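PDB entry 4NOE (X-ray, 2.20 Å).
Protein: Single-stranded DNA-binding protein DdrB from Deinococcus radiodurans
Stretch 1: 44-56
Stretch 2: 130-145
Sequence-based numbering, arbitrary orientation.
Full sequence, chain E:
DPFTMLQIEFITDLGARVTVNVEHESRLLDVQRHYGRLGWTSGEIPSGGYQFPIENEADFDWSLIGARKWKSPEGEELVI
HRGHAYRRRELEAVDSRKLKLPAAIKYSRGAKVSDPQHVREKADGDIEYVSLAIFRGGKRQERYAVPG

Stretch 1 (44-56) EIPSGGYQFPIEN
Stretch 2 130-145: VSLAIFRGGKRQERYA

Two segments whose touching residues are all at least 79 positions apart in sequence join as neighbouring parallel strands, 50-52 beside 133-135, with axes 4.7 Å apart at closest and 16° between their directions. Tyr50 pairs with Ala133, Gln51 with Ile134 and Phe52 with Phe135. The ladder alternates as parallel sheet requires: Tyr50 N to Leu132 O (2.8 Å), Ile134 N to Tyr50 O (2.7 Å), Phe52 N to Ile134 O (3.1 Å) and Arg136 N to Phe52 O (2.8 Å). Ile54 N to Gly137 O (3.0 Å) extends the bonding past the strands.

Asn56, Phe135 and Phe52 cover the most surface, in that order. Phe52 and Phe135 lie on the same sheet face as Tyr50 and Ala133. Both take chi1 m, with chi2 -47° for Phe52 and 77° for Phe135; their rings meet obliquely, centroids 5.4 Å apart and planes at 47°, and Phe52 CB lies 3.5 Å from Phe135 CD2. Phe52 also turns its edge to the face of Tyr144 (m, chi2 -14°), centroids 5.6 Å apart.

Asn56 (m, chi2 112°) ends the 3-10 segment 54-56 and uses its amide as a surrogate strand edge: Gln141 N donates to Asn56 OD1 (2.8 Å), while Asn56 ND2 donates to Gln141 O (2.7 Å). One side chain thus satisfies both backbone polar groups of a loop residue. Beside it, Arg140, extended through chi3 (t, t, t), sends NH1 to Glu55 O (2.8 Å), and its NE forms a salt bridge with Glu142 OE2 (2.7 Å).

Before the strand, a type II turn from Pro46 to Gly49 closes with Gly49 N to Pro46 O (2.8 Å). Gly49, phi/psi 88/159, brings its CA within 3.3 Å of Leu132 O; a CB there would clash with Ala133 N and Leu132 C, so glycine permits the close approach.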

# COMPACT_ATOMS: atom_id res chain seq x y z
N GLU E 44 17.36 -1.36 21.13
CA GLU E 44 16.19 -0.66 20.61
C GLU E 44 15.04 -0.68 21.61
O GLU E 44 14.97 -1.56 22.47
CB GLU E 44 15.71 -1.33 19.30
CG GLU E 44 16.65 -1.12 18.11
N ILE E 45 14.13 0.28 21.50
CA ILE E 45 12.85 0.17 22.21
C ILE E 45 12.15 -1.05 21.63
O ILE E 45 11.97 -1.13 20.42
CB ILE E 45 11.94 1.39 21.94
CG1 ILE E 45 12.59 2.70 22.40
CG2 ILE E 45 10.60 1.20 22.63
CD1 ILE E 45 11.84 3.95 21.91
N PRO E 46 11.77 -2.01 22.49
CA PRO E 46 11.02 -3.19 22.04
C PRO E 46 9.68 -2.75 21.46
O PRO E 46 9.15 -1.72 21.90
CB PRO E 46 10.76 -3.97 23.34
CG PRO E 46 11.64 -3.38 24.37
CD PRO E 46 11.91 -1.97 23.96
N SER E 47 9.14 -3.50 20.50
CA SER E 47 7.83 -3.19 19.93
C SER E 47 6.79 -3.12 21.04
O SER E 47 6.70 -4.00 21.90
CB SER E 47 7.43 -4.25 18.91
OG SER E 47 7.24 -5.49 19.56
N GLY E 48 6.01 -2.05 21.05
CA GLY E 48 5.05 -1.84 22.11
C GLY E 48 5.63 -1.21 23.35
O GLY E 48 4.92 -1.04 24.34
N GLY E 49 6.92 -0.86 23.30
CA GLY E 49 7.59 -0.22 24.43
C GLY E 49 8.17 -1.24 25.40
O GLY E 49 7.76 -2.41 25.40
N TYR E 50 9.14 -0.83 26.22
CA TYR E 50 9.65 -1.69 27.27
C TYR E 50 8.48 -2.13 28.16
O TYR E 50 7.50 -1.40 28.31
CB TYR E 50 10.68 -0.96 28.14
CG TYR E 50 11.96 -0.58 27.43
CD1 TYR E 50 13.01 -1.48 27.32
CD2 TYR E 50 12.13 0.70 26.90
CE1 TYR E 50 14.21 -1.12 26.69
CE2 TYR E 50 13.31 1.06 26.26
CZ TYR E 50 14.34 0.14 26.16
OH TYR E 50 15.51 0.50 25.54
N GLN E 51 8.60 -3.32 28.74
CA GLN E 51 7.58 -3.83 29.64
C GLN E 51 8.17 -4.07 31.02
O GLN E 51 9.06 -4.89 31.18
CB GLN E 51 6.96 -5.12 29.11
CG GLN E 51 5.63 -5.47 29.77
N PHE E 52 7.68 -3.33 32.00
CA PHE E 52 8.22 -3.38 33.35
C PHE E 52 7.09 -3.66 34.32
O PHE E 52 5.93 -3.39 34.00
CB PHE E 52 8.89 -2.05 33.69
CG PHE E 52 10.07 -1.73 32.82
CD1 PHE E 52 11.04 -2.69 32.57
CD2 PHE E 52 10.21 -0.47 32.25
CE1 PHE E 52 12.13 -2.40 31.77
CE2 PHE E 52 11.30 -0.17 31.44
CZ PHE E 52 12.26 -1.14 31.20
N PRO E 53 7.43 -4.21 35.50
CA PRO E 53 6.44 -4.48 36.55
C PRO E 53 5.80 -3.18 37.02
O PRO E 53 6.51 -2.18 37.18
CB PRO E 53 7.29 -5.08 37.69
CG PRO E 53 8.49 -5.65 37.01
CD PRO E 53 8.77 -4.72 35.86
N ILE E 54 4.49 -3.20 37.25
CA ILE E 54 3.76 -2.01 37.68
C ILE E 54 4.32 -1.46 39.01
O ILE E 54 4.34 -0.25 39.23
CB ILE E 54 2.24 -2.29 37.78
CG1 ILE E 54 1.51 -1.16 38.49
CG2 ILE E 54 1.96 -3.61 38.53
CD1 ILE E 54 1.33 0.05 37.66
N GLU E 55 4.80 -2.35 39.88
CA GLU E 55 5.35 -1.90 41.16
C GLU E 55 6.71 -1.20 41.02
O GLU E 55 7.23 -0.64 41.99
CB GLU E 55 5.44 -3.06 42.17
N ASN E 56 7.27 -1.21 39.81
CA ASN E 56 8.54 -0.52 39.56
C ASN E 56 8.39 0.92 39.06
O ASN E 56 9.38 1.65 38.96
CB ASN E 56 9.42 -1.32 38.61
CG ASN E 56 10.25 -2.38 39.32
OD1 ASN E 56 10.02 -3.57 39.15
ND2 ASN E 56 11.22 -1.94 40.12
N VAL E 130 3.21 6.32 19.83
CA VAL E 130 4.47 5.61 19.76
C VAL E 130 4.83 5.34 21.20
O VAL E 130 4.82 6.26 22.01
CB VAL E 130 5.56 6.48 19.11
CG1 VAL E 130 6.91 5.76 19.15
CG2 VAL E 130 5.19 6.83 17.65
N SER E 131 5.14 4.08 21.52
CA SER E 131 5.34 3.68 22.91
C SER E 131 6.80 3.65 23.36
O SER E 131 7.67 3.13 22.65
CB SER E 131 4.74 2.30 23.17
OG SER E 131 3.39 2.24 22.76
N LEU E 132 7.05 4.16 24.55
CA LEU E 132 8.37 4.01 25.16
C LEU E 132 8.37 2.83 26.13
O LEU E 132 9.29 1.99 26.12
CB LEU E 132 8.77 5.28 25.92
CG LEU E 132 10.07 5.16 26.73
CD1 LEU E 132 11.29 4.93 25.84
CD2 LEU E 132 10.27 6.41 27.58
N ALA E 133 7.36 2.79 26.99
CA ALA E 133 7.35 1.83 28.10
C ALA E 133 5.95 1.64 28.68
O ALA E 133 5.11 2.56 28.66
CB ALA E 133 8.33 2.27 29.23
N ILE E 134 5.69 0.45 29.20
CA ILE E 134 4.44 0.25 29.92
C ILE E 134 4.68 -0.52 31.22
O ILE E 134 5.30 -1.58 31.22
CB ILE E 134 3.37 -0.45 29.05
CG1 ILE E 134 2.14 -0.79 29.90
CG2 ILE E 134 3.92 -1.69 28.39
CD1 ILE E 134 0.89 -1.01 29.06
N PHE E 135 4.21 0.05 32.32
CA PHE E 135 4.38 -0.60 33.60
C PHE E 135 3.09 -1.34 33.91
O PHE E 135 2.00 -0.74 33.95
CB PHE E 135 4.77 0.42 34.68
CG PHE E 135 6.11 1.10 34.41
CD1 PHE E 135 6.21 2.11 33.47
CD2 PHE E 135 7.25 0.71 35.10
CE1 PHE E 135 7.43 2.72 33.21
CE2 PHE E 135 8.47 1.32 34.85
CZ PHE E 135 8.56 2.33 33.89
N ARG E 136 3.20 -2.65 34.08
CA ARG E 136 2.02 -3.50 34.09
C ARG E 136 2.32 -4.90 34.62
O ARG E 136 3.16 -5.62 34.07
CB ARG E 136 1.45 -3.60 32.68
CG ARG E 136 0.36 -4.64 32.50
CD ARG E 136 -0.21 -4.56 31.10
NE ARG E 136 0.76 -4.98 30.09
CZ ARG E 136 0.60 -4.78 28.78
NH1 ARG E 136 -0.48 -4.14 28.33
NH2 ARG E 136 1.53 -5.19 27.93
N GLY E 137 1.62 -5.28 35.69
CA GLY E 137 1.70 -6.62 36.22
C GLY E 137 3.07 -6.97 36.77
O GLY E 137 3.74 -6.12 37.36
N GLY E 138 3.46 -8.24 36.59
CA GLY E 138 4.75 -8.74 37.05
C GLY E 138 4.97 -8.52 38.54
O GLY E 138 4.06 -8.12 39.26
N LYS E 139 6.20 -8.77 38.99
CA LYS E 139 6.58 -8.44 40.36
C LYS E 139 7.83 -7.57 40.36
O LYS E 139 8.66 -7.67 39.46
CB LYS E 139 6.81 -9.70 41.19
N ARG E 140 7.94 -6.72 41.38
CA ARG E 140 8.96 -5.69 41.46
C ARG E 140 10.39 -6.23 41.44
O ARG E 140 10.75 -7.07 42.26
CB ARG E 140 8.74 -4.86 42.72
CG ARG E 140 9.79 -3.79 42.98
CD ARG E 140 9.35 -2.89 44.13
NE ARG E 140 10.40 -2.00 44.60
CZ ARG E 140 10.55 -0.75 44.19
NH1 ARG E 140 9.72 -0.24 43.29
NH2 ARG E 140 11.53 -0.01 44.67
N GLN E 141 11.20 -5.75 40.50
CA GLN E 141 12.64 -6.02 40.53
C GLN E 141 13.31 -4.81 41.17
O GLN E 141 13.23 -3.69 40.64
CB GLN E 141 13.20 -6.23 39.12
CG GLN E 141 12.37 -7.15 38.22
CD GLN E 141 12.33 -8.58 38.71
OE1 GLN E 141 13.36 -9.25 38.81
NE2 GLN E 141 11.13 -9.06 39.03
N GLU E 142 13.98 -5.03 42.29
CA GLU E 142 14.62 -3.95 43.03
C GLU E 142 15.75 -3.28 42.26
O GLU E 142 16.01 -2.09 42.43
CB GLU E 142 15.13 -4.47 44.37
CG GLU E 142 14.02 -4.72 45.39
CD GLU E 142 13.29 -3.44 45.78
OE1 GLU E 142 13.93 -2.35 45.73
OE2 GLU E 142 12.09 -3.52 46.13
N ARG E 143 16.44 -4.04 41.43
CA ARG E 143 17.57 -3.49 40.69
C ARG E 143 17.11 -2.42 39.69
O ARG E 143 17.91 -1.57 39.27
CB ARG E 143 18.35 -4.60 39.99
CG ARG E 143 17.56 -5.33 38.94
CD ARG E 143 18.30 -6.57 38.41
NE ARG E 143 17.51 -7.21 37.36
CZ ARG E 143 16.48 -8.01 37.59
NH1 ARG E 143 16.11 -8.29 38.84
NH2 ARG E 143 15.81 -8.54 36.57
N TYR E 144 15.83 -2.44 39.33
CA TYR E 144 15.30 -1.50 38.34
C TYR E 144 15.09 -0.12 38.95
O TYR E 144 14.90 0.87 38.23
CB TYR E 144 13.94 -1.96 37.80
CG TYR E 144 13.98 -3.12 36.84
CD1 TYR E 144 15.17 -3.53 36.25
CD2 TYR E 144 12.82 -3.81 36.51
CE1 TYR E 144 15.21 -4.59 35.37
CE2 TYR E 144 12.84 -4.87 35.62
CZ TYR E 144 14.04 -5.25 35.06
OH TYR E 144 14.08 -6.30 34.18
N ALA E 145 15.11 -0.06 40.27
CA ALA E 145 14.76 1.18 40.96
C ALA E 145 15.95 2.12 41.06
O ALA E 145 17.10 1.71 40.92
CB ALA E 145 14.20 0.87 42.33